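Local coordinates for protein dihydroorotase (Saccharomyces cerevisiae S288C, PDB 6L0A) that interconverts N-carbamoyl-L-aspartate and dihydroorotate, the third step of de novo pyrimidine synthesis, as a zinc-dependent class II dihydroorotase, at residues C[125-128]-C[133-136]; C[213-218]-C[348-353]; C[290-295]-C[327-332]. All coordinates share one frame; numbering follows the deposited sequence.

The three contacts come from a metal-dependent hydrolase with a TIM-barrel fold. Contact 1 joins helix 121-130 to the barrel strand 133-136 that follows it. Both its segments precede those of contact 2. The centres of contacts 1 and 2 are about 32 Å apart, on opposite sides of the chain centre. Contact 2 joins the loop 213-218, after strand 205-209, to the turns 348-353. Contact 3 lies between those two segments in sequence. It ties helix 283-293 to the antiparallel sheet that holds strand 324-328. Contacts 2 and 3 are about 15 Å apart between centres and touch where Phe215 packs on Val290. Helix 283-293 therefore stands between a barrel loop and the added sheet.

Contact 1: residues C[125-128]-C[133-136]; sequences KAMQ and VLNL
The carbonyl O of Val133 is approached by the terminal methyl of Met127, with CE 3.2 Å from O. This is a close van der Waals contact. The backbone of Val133 is also hydrogen-bonded to Arg95 and Val97, which lie alongside it. The contact is one alpha-to-beta step of the TIM barrel: helix 121-130 runs into strand 133-136 after a short link, and the helix covers the outside of that strand.

One side chain bridges the gap. Met127 points toward the strand, with CG anti to its carbonyl carbon (chi1 -68°). A bend at chi3 (67°) then turns CE onto the strand backbone. CE rests 3.6 Å from Leu134 CA and 3.7 Å from Leu134 CB. Ile85 of helix 82-90 and Val97 also touch Met127, which is buried.

The next residue along the strand, Asn135, does not itself touch 125-128, but it is gripped by several polar groups: its OD1 bonds to Tyr39 OH, and its ND2 to Glu179 OE2 and Tyr312 OH. On the helix side, Leu134 CD1 sits 4.1 Å from Met127 CE.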
loop_
_atom_site.group_PDB
_atom_site.type_symbol
_atom_site.label_atom_id
_atom_site.label_comp_id
_atom_site.label_asym_id
_atom_site.label_seq_id
_atom_site.Cartn_x
_atom_site.Cartn_y
_atom_site.Cartn_z
ATOM N N LYS C 125 -29.233 -13.936 -17.653
ATOM C CA LYS C 125 -29.945 -14.811 -18.576
ATOM C C LYS C 125 -30.065 -14.170 -19.951
ATOM O O LYS C 125 -29.844 -14.829 -20.975
ATOM C CB LYS C 125 -31.329 -15.158 -18.010
ATOM C CG LYS C 125 -32.042 -16.356 -18.675
ATOM C CD LYS C 125 -31.104 -17.539 -19.008
ATOM C CE LYS C 125 -30.398 -18.164 -17.791
ATOM N NZ LYS C 125 -31.278 -18.834 -16.784
ATOM N N ALA C 126 -30.385 -12.873 -19.995
ATOM C CA ALA C 126 -30.465 -12.174 -21.277
ATOM C C ALA C 126 -29.098 -12.105 -21.952
ATOM O O ALA C 126 -28.976 -12.358 -23.158
ATOM C CB ALA C 126 -31.047 -10.773 -21.071
ATOM N N MET C 127 -28.050 -11.783 -21.187
ATOM C CA MET C 127 -26.704 -11.789 -21.755
ATOM C C MET C 127 -26.350 -13.148 -22.340
ATOM O O MET C 127 -25.755 -13.232 -23.423
ATOM C CB MET C 127 -25.679 -11.401 -20.687
ATOM C CG MET C 127 -25.796 -9.965 -20.244
ATOM S SD MET C 127 -24.650 -9.611 -18.900
ATOM C CE MET C 127 -23.107 -9.799 -19.805
ATOM N N GLN C 128 -26.671 -14.226 -21.616
ATOM C CA GLN C 128 -26.335 -15.569 -22.086
ATOM C C GLN C 128 -27.018 -15.865 -23.417
ATOM O O GLN C 128 -26.397 -16.401 -24.345
ATOM C CB GLN C 128 -26.729 -16.601 -21.026
ATOM C CG GLN C 128 -26.280 -18.033 -21.321
ATOM C CD GLN C 128 -26.519 -18.980 -20.148
ATOM O OE1 GLN C 128 -25.599 -19.669 -19.689
ATOM N NE2 GLN C 128 -27.758 -19.020 -19.659
ATOM N N VAL C 133 -20.505 -10.914 -23.287
ATOM C CA VAL C 133 -19.475 -11.273 -22.313
ATOM C C VAL C 133 -19.795 -10.589 -20.994
ATOM O O VAL C 133 -20.156 -9.414 -20.976
ATOM C CB VAL C 133 -18.078 -10.865 -22.822
ATOM C CG1 VAL C 133 -17.027 -11.073 -21.729
ATOM C CG2 VAL C 133 -17.724 -11.632 -24.099
ATOM N N LEU C 134 -19.684 -11.315 -19.884
ATOM C CA LEU C 134 -19.839 -10.711 -18.564
ATOM C C LEU C 134 -18.437 -10.481 -18.007
ATOM O O LEU C 134 -17.712 -11.442 -17.745
ATOM C CB LEU C 134 -20.666 -11.601 -17.637
ATOM C CG LEU C 134 -20.711 -11.151 -16.175
ATOM C CD1 LEU C 134 -21.390 -9.785 -16.046
ATOM C CD2 LEU C 134 -21.408 -12.203 -15.302
ATOM N N ASN C 135 -18.056 -9.210 -17.849
ATOM C CA ASN C 135 -16.747 -8.827 -17.328
ATOM C C ASN C 135 -16.868 -8.558 -15.837
ATOM O O ASN C 135 -17.681 -7.738 -15.423
ATOM C CB ASN C 135 -16.232 -7.571 -18.023
ATOM C CG ASN C 135 -16.357 -7.645 -19.528
ATOM O OD1 ASN C 135 -17.329 -7.160 -20.105
ATOM N ND2 ASN C 135 -15.354 -8.213 -20.169
ATOM N N LEU C 136 -16.034 -9.214 -15.041
ATOM C CA LEU C 136 -16.105 -9.095 -13.595
ATOM C C LEU C 136 -14.845 -8.414 -13.072
ATOM O O LEU C 136 -13.736 -8.878 -13.343
ATOM C CB LEU C 136 -16.261 -10.471 -12.955
ATOM C CG LEU C 136 -17.505 -11.262 -13.367
ATOM C CD1 LEU C 136 -17.449 -12.648 -12.770
ATOM C CD2 LEU C 136 -18.767 -10.516 -12.926
#

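Contact 2: residues C[213-218]-C[348-353]; sequences HLFLTI and PFKAGD
Phe215 and Lys350 bring the two backbones nearest, with their CA atoms 9.3 Å apart, and 348-353 folds as two overlapping type II beta turns, Pro348 to Ala351 and Lys350 to Asp353. The other segment is the loop after barrel strand 205-209. The contact thus joins a TIM-barrel loop to the turns before strand 354-362, and side chains alone span the gap.

The main pair is an offset edge-to-face aromatic stack. The edge of Phe349 is directed at the face of Phe215, with centroids 5.5 Å apart and planes at 65°. Its closest atoms are Phe215 CD1 and Phe349 CE2, 3.5 Å apart. Leu216 CD2 also meets the Phe349 edge, 3.9 Å from CE1. Tyr286 adds a second edge-to-face partner to Phe349.

Lys350 lies over a face of Phe215 in a CH-pi contact. Its CD is 3.9 Å from the ring centroid and only 9° off the normal. Its CG covers a face of the adjacent Phe349, so one aliphatic chain serves both rings. With an alanine in place of Phe215, Lys350 CD would probably lose its ring partner and Phe349 CE2 its ring contact.

The Phe215 ring also packs on Gln289 and Val290 of helix 283-293. Beyond the contact, Thr217 touches His144 of the second subunit. Lys350 bends at chi3 and chi4 (74° at chi4), which carries its ammonium to Asp353. The salt bridge there has NZ 3.0 Å from OD2, on the anti side of the carboxylate.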
loop_
_atom_site.group_PDB
_atom_site.type_symbol
_atom_site.label_atom_id
_atom_site.label_comp_id
_atom_site.label_asym_id
_atom_site.label_seq_id
_atom_site.Cartn_x
_atom_site.Cartn_y
_atom_site.Cartn_z
ATOM N N HIS C 213 0.585 -5.390 -13.646
ATOM C CA HIS C 213 0.668 -6.482 -12.684
ATOM C C HIS C 213 1.724 -7.519 -13.056
ATOM O O HIS C 213 2.011 -8.389 -12.235
ATOM C CB HIS C 213 -0.698 -7.147 -12.523
ATOM C CG HIS C 213 -1.698 -6.289 -11.799
ATOM N ND1 HIS C 213 -2.811 -5.746 -12.409
ATOM C CD2 HIS C 213 -1.741 -5.881 -10.504
ATOM C CE1 HIS C 213 -3.493 -5.036 -11.522
ATOM N NE2 HIS C 213 -2.869 -5.109 -10.358
ATOM N N LEU C 214 2.278 -7.463 -14.272
ATOM C CA LEU C 214 3.414 -8.306 -14.633
ATOM C C LEU C 214 4.730 -7.741 -14.119
ATOM O O LEU C 214 5.752 -8.437 -14.177
ATOM C CB LEU C 214 3.485 -8.478 -16.151
ATOM C CG LEU C 214 2.218 -9.045 -16.804
ATOM C CD1 LEU C 214 2.445 -9.310 -18.290
ATOM C CD2 LEU C 214 1.754 -10.313 -16.087
ATOM N N PHE C 215 4.718 -6.508 -13.616
ATOM C CA PHE C 215 5.886 -5.828 -13.067
ATOM C C PHE C 215 5.781 -5.561 -11.578
ATOM O O PHE C 215 6.762 -5.732 -10.846
ATOM C CB PHE C 215 6.090 -4.473 -13.758
ATOM C CG PHE C 215 6.540 -4.565 -15.191
ATOM C CD1 PHE C 215 5.612 -4.547 -16.229
ATOM C CD2 PHE C 215 7.892 -4.628 -15.503
ATOM C CE1 PHE C 215 6.022 -4.597 -17.550
ATOM C CE2 PHE C 215 8.308 -4.689 -16.825
ATOM C CZ PHE C 215 7.371 -4.679 -17.847
ATOM N N LEU C 216 4.621 -5.099 -11.122
ATOM C CA LEU C 216 4.500 -4.486 -9.806
ATOM C C LEU C 216 4.265 -5.510 -8.714
ATOM O O LEU C 216 3.677 -6.575 -8.928
ATOM C CB LEU C 216 3.342 -3.483 -9.766
ATOM C CG LEU C 216 3.396 -2.223 -10.624
ATOM C CD1 LEU C 216 2.092 -1.448 -10.467
ATOM C CD2 LEU C 216 4.584 -1.351 -10.256
ATOM N N THR C 217 4.687 -5.139 -7.511
ATOM C CA THR C 217 4.346 -5.844 -6.292
ATOM C C THR C 217 3.958 -4.784 -5.269
ATOM O O THR C 217 4.093 -3.590 -5.525
ATOM C CB THR C 217 5.531 -6.688 -5.824
ATOM O OG1 THR C 217 5.063 -7.744 -4.986
ATOM C CG2 THR C 217 6.492 -5.834 -5.081
ATOM N N ILE C 218 3.485 -5.212 -4.091
ATOM C CA ILE C 218 3.062 -4.251 -3.068
ATOM C C ILE C 218 4.173 -3.257 -2.731
ATOM O O ILE C 218 3.901 -2.089 -2.430
ATOM C CB ILE C 218 2.569 -5.000 -1.811
ATOM C CG1 ILE C 218 2.055 -4.015 -0.758
ATOM C CG2 ILE C 218 3.664 -5.931 -1.250
ATOM C CD1 ILE C 218 1.316 -4.682 0.383
ATOM N N PRO C 348 2.947 8.273 -16.796
ATOM C CA PRO C 348 2.816 6.931 -17.366
ATOM C C PRO C 348 3.498 5.878 -16.506
ATOM O O PRO C 348 4.406 6.158 -15.715
ATOM C CB PRO C 348 3.515 7.063 -18.723
ATOM C CG PRO C 348 4.609 8.096 -18.445
ATOM C CD PRO C 348 3.973 9.077 -17.497
ATOM N N PHE C 349 3.036 4.642 -16.685
ATOM C CA PHE C 349 3.661 3.498 -16.043
ATOM C C PHE C 349 5.145 3.429 -16.393
ATOM O O PHE C 349 5.528 3.583 -17.559
ATOM C CB PHE C 349 2.947 2.221 -16.487
ATOM C CG PHE C 349 3.475 0.975 -15.866
ATOM C CD1 PHE C 349 3.562 0.855 -14.490
ATOM C CD2 PHE C 349 3.878 -0.087 -16.663
ATOM C CE1 PHE C 349 4.046 -0.293 -13.924
ATOM C CE2 PHE C 349 4.353 -1.243 -16.106
ATOM C CZ PHE C 349 4.444 -1.349 -14.732
ATOM N N LYS C 350 5.978 3.210 -15.375
ATOM C CA LYS C 350 7.421 3.003 -15.543
ATOM C C LYS C 350 8.097 4.222 -16.160
ATOM O O LYS C 350 9.080 4.089 -16.896
ATOM C CB LYS C 350 7.719 1.753 -16.374
ATOM C CG LYS C 350 7.625 0.454 -15.586
ATOM C CD LYS C 350 7.751 -0.761 -16.480
ATOM C CE LYS C 350 9.071 -0.765 -17.244
ATOM N NZ LYS C 350 10.227 -1.117 -16.366
ATOM N N ALA C 351 7.575 5.404 -15.846
ATOM C CA ALA C 351 8.113 6.654 -16.361
ATOM C C ALA C 351 9.622 6.730 -16.159
ATOM O O ALA C 351 10.135 6.439 -15.073
ATOM C CB ALA C 351 7.426 7.832 -15.671
ATOM N N GLY C 352 10.335 7.081 -17.236
ATOM C CA GLY C 352 11.775 7.200 -17.206
ATOM C C GLY C 352 12.537 5.929 -17.502
ATOM O O GLY C 352 13.760 5.995 -17.688
ATOM N N ASP C 353 11.867 4.778 -17.558
ATOM C CA ASP C 353 12.568 3.517 -17.743
ATOM C C ASP C 353 12.869 3.264 -19.218
ATOM O O ASP C 353 12.357 3.938 -20.115
ATOM C CB ASP C 353 11.752 2.353 -17.190
ATOM C CG ASP C 353 11.703 2.338 -15.679
ATOM O OD1 ASP C 353 12.370 3.189 -15.049
ATOM O OD2 ASP C 353 10.999 1.468 -15.127
#

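Contact 3: residues C[290-295]-C[327-332]; sequences VFEEQN and LFKKEQ
Glu292 and Lys329 form a salt bridge, and this pair alone joins the two segments directly. It links the last turn of helix 283-293 to the end of strand 324-328, in the antiparallel sheet beside the TIM barrel. Lys329 NZ donates a hydrogen bond to Glu292 OE2 at 2.9 Å, and OE2 accepts it on its syn lone pair, the side of the other oxygen. That second oxygen stays close to the lysine chain, with OE1 3.6 Å from Lys329 CE. Thus NZ favours one oxygen, while CE lies about equally far from both.

The two side chains cross at about a right angle. Lys329 starts with CG anti to the backbone N (chi1 -175°), then bends at chi2 and chi4 to bring its end to the helix. Lys329 is itself the centre of an inverse gamma turn, in which Lys330 N bonds to Phe328 O at 2.8 Å. Glu292 lies near a helix C-terminus, where its charge is likely to be disfavoured, and the lysine would probably offset part of that.

The contact between the segments is small, a single ion pair burying 75 Å². The close packing beneath it comes from Leu327, buried against Ile284 and Ala288 on the preceding turns of the helix. Both Glu292 and Lys329 lean on strand 354-362, and Glu292 OE1 takes a weak hydrogen bond from Trp357 NE1.

The outer side is looser. Gln294, Asn295, Lys330 and Glu331 are all exposed. Crystal neighbours touch Gln294, Asn295 and Glu331, and also Glu292 and Lys329, so the lattice may influence these side chains, the ion pair included. Asn295 has positive phi (57°) and ends the helix in a Schellman motif, with its N 2.9 Å from Glu292 O. In the loop after the strand, Lys330 NZ donates to Glu331 O at 3.1 Å, in the carbonyl plane and on a lone pair.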
loop_
_atom_site.group_PDB
_atom_site.type_symbol
_atom_site.label_atom_id
_atom_site.label_comp_id
_atom_site.label_asym_id
_atom_site.label_seq_id
_atom_site.Cartn_x
_atom_site.Cartn_y
_atom_site.Cartn_z
ATOM N N VAL C 290 8.221 -8.071 -20.934
ATOM C CA VAL C 290 8.040 -9.253 -20.098
ATOM C C VAL C 290 8.319 -10.522 -20.888
ATOM O O VAL C 290 9.015 -11.430 -20.413
ATOM C CB VAL C 290 6.621 -9.265 -19.507
ATOM C CG1 VAL C 290 6.393 -10.539 -18.690
ATOM C CG2 VAL C 290 6.410 -8.010 -18.681
ATOM N N PHE C 291 7.771 -10.615 -22.101
ATOM C CA PHE C 291 7.940 -11.838 -22.875
ATOM C C PHE C 291 9.393 -12.032 -23.301
ATOM O O PHE C 291 9.871 -13.168 -23.364
ATOM C CB PHE C 291 7.010 -11.817 -24.086
ATOM C CG PHE C 291 5.586 -12.214 -23.765
ATOM C CD1 PHE C 291 4.768 -11.381 -23.012
ATOM C CD2 PHE C 291 5.070 -13.417 -24.221
ATOM C CE1 PHE C 291 3.457 -11.740 -22.727
ATOM C CE2 PHE C 291 3.761 -13.788 -23.935
ATOM C CZ PHE C 291 2.952 -12.940 -23.183
ATOM N N GLU C 292 10.113 -10.944 -23.552
ATOM C CA GLU C 292 11.541 -11.052 -23.840
ATOM C C GLU C 292 12.302 -11.566 -22.626
ATOM O O GLU C 292 13.074 -12.529 -22.719
ATOM C CB GLU C 292 12.090 -9.699 -24.279
ATOM C CG GLU C 292 13.611 -9.660 -24.313
ATOM C CD GLU C 292 14.144 -8.746 -25.383
ATOM O OE1 GLU C 292 13.863 -7.530 -25.317
ATOM O OE2 GLU C 292 14.842 -9.244 -26.294
ATOM N N GLU C 293 12.085 -10.937 -21.468
ATOM C CA GLU C 293 12.770 -11.364 -20.256
ATOM C C GLU C 293 12.428 -12.807 -19.897
ATOM O O GLU C 293 13.257 -13.514 -19.307
ATOM C CB GLU C 293 12.432 -10.402 -19.110
ATOM C CG GLU C 293 12.951 -8.971 -19.347
ATOM C CD GLU C 293 12.519 -7.978 -18.277
ATOM O OE1 GLU C 293 11.766 -8.376 -17.365
ATOM O OE2 GLU C 293 12.921 -6.789 -18.359
ATOM N N GLN C 294 11.243 -13.279 -20.272
ATOM C CA GLN C 294 10.848 -14.651 -19.993
ATOM C C GLN C 294 11.245 -15.624 -21.093
ATOM O O GLN C 294 10.950 -16.820 -20.973
ATOM C CB GLN C 294 9.334 -14.746 -19.769
ATOM C CG GLN C 294 8.848 -13.970 -18.556
ATOM C CD GLN C 294 9.622 -14.311 -17.305
ATOM O OE1 GLN C 294 9.665 -15.470 -16.885
ATOM N NE2 GLN C 294 10.236 -13.306 -16.696
ATOM N N ASN C 295 11.891 -15.147 -22.153
ATOM C CA ASN C 295 12.293 -16.004 -23.267
ATOM C C ASN C 295 11.088 -16.715 -23.861
ATOM O O ASN C 295 11.103 -17.917 -24.128
ATOM C CB ASN C 295 13.367 -16.993 -22.833
ATOM C CG ASN C 295 14.580 -16.299 -22.356
ATOM O OD1 ASN C 295 15.205 -16.693 -21.370
ATOM N ND2 ASN C 295 14.928 -15.210 -23.031
ATOM N N LEU C 327 6.117 -5.086 -34.006
ATOM C CA LEU C 327 7.041 -4.826 -32.913
ATOM C C LEU C 327 8.465 -4.879 -33.454
ATOM O O LEU C 327 8.847 -5.864 -34.091
ATOM C CB LEU C 327 6.850 -5.857 -31.806
ATOM C CG LEU C 327 7.427 -5.538 -30.431
ATOM C CD1 LEU C 327 6.471 -4.651 -29.647
ATOM C CD2 LEU C 327 7.688 -6.835 -29.705
ATOM N N PHE C 328 9.247 -3.829 -33.213
ATOM C CA PHE C 328 10.630 -3.827 -33.682
ATOM C C PHE C 328 11.578 -3.389 -32.574
ATOM O O PHE C 328 11.245 -2.517 -31.763
ATOM C CB PHE C 328 10.810 -2.952 -34.940
ATOM C CG PHE C 328 10.508 -1.492 -34.740
ATOM C CD1 PHE C 328 9.203 -1.042 -34.636
ATOM C CD2 PHE C 328 11.533 -0.563 -34.705
ATOM C CE1 PHE C 328 8.927 0.305 -34.471
ATOM C CE2 PHE C 328 11.259 0.782 -34.539
ATOM C CZ PHE C 328 9.957 1.215 -34.425
ATOM N N LYS C 329 12.766 -4.003 -32.565
ATOM C CA LYS C 329 13.706 -3.965 -31.441
ATOM C C LYS C 329 14.515 -2.665 -31.464
ATOM O O LYS C 329 15.728 -2.640 -31.688
ATOM C CB LYS C 329 14.606 -5.195 -31.487
ATOM C CG LYS C 329 15.576 -5.378 -30.315
ATOM C CD LYS C 329 14.876 -5.810 -29.040
ATOM C CE LYS C 329 15.886 -6.198 -27.955
ATOM N NZ LYS C 329 16.374 -7.598 -28.089
ATOM N N LYS C 330 13.810 -1.559 -31.232
ATOM C CA LYS C 330 14.419 -0.243 -31.069
ATOM C C LYS C 330 14.194 0.202 -29.628
ATOM O O LYS C 330 13.058 0.474 -29.224
ATOM C CB LYS C 330 13.839 0.771 -32.052
ATOM C CG LYS C 330 14.153 2.223 -31.696
ATOM C CD LYS C 330 15.520 2.662 -32.211
ATOM C CE LYS C 330 16.017 3.917 -31.493
ATOM N NZ LYS C 330 17.033 3.605 -30.441
ATOM N N GLU C 331 15.278 0.263 -28.861
ATOM C CA GLU C 331 15.210 0.703 -27.473
ATOM C C GLU C 331 14.668 2.128 -27.380
ATOM O O GLU C 331 14.955 2.974 -28.231
ATOM C CB GLU C 331 16.608 0.603 -26.858
ATOM C CG GLU C 331 16.740 1.008 -25.412
ATOM C CD GLU C 331 18.188 0.977 -24.959
ATOM O OE1 GLU C 331 18.655 -0.110 -24.556
ATOM O OE2 GLU C 331 18.862 2.032 -25.027
ATOM N N GLN C 332 13.855 2.389 -26.352
ATOM C CA GLN C 332 13.273 3.710 -26.157
ATOM C C GLN C 332 13.108 3.982 -24.668
ATOM O O GLN C 332 13.159 3.070 -23.839
ATOM C CB GLN C 332 11.921 3.849 -26.862
ATOM C CG GLN C 332 10.873 2.866 -26.357
ATOM C CD GLN C 332 9.522 3.063 -27.015
ATOM O OE1 GLN C 332 9.038 4.190 -27.143
ATOM N NE2 GLN C 332 8.909 1.961 -27.446
#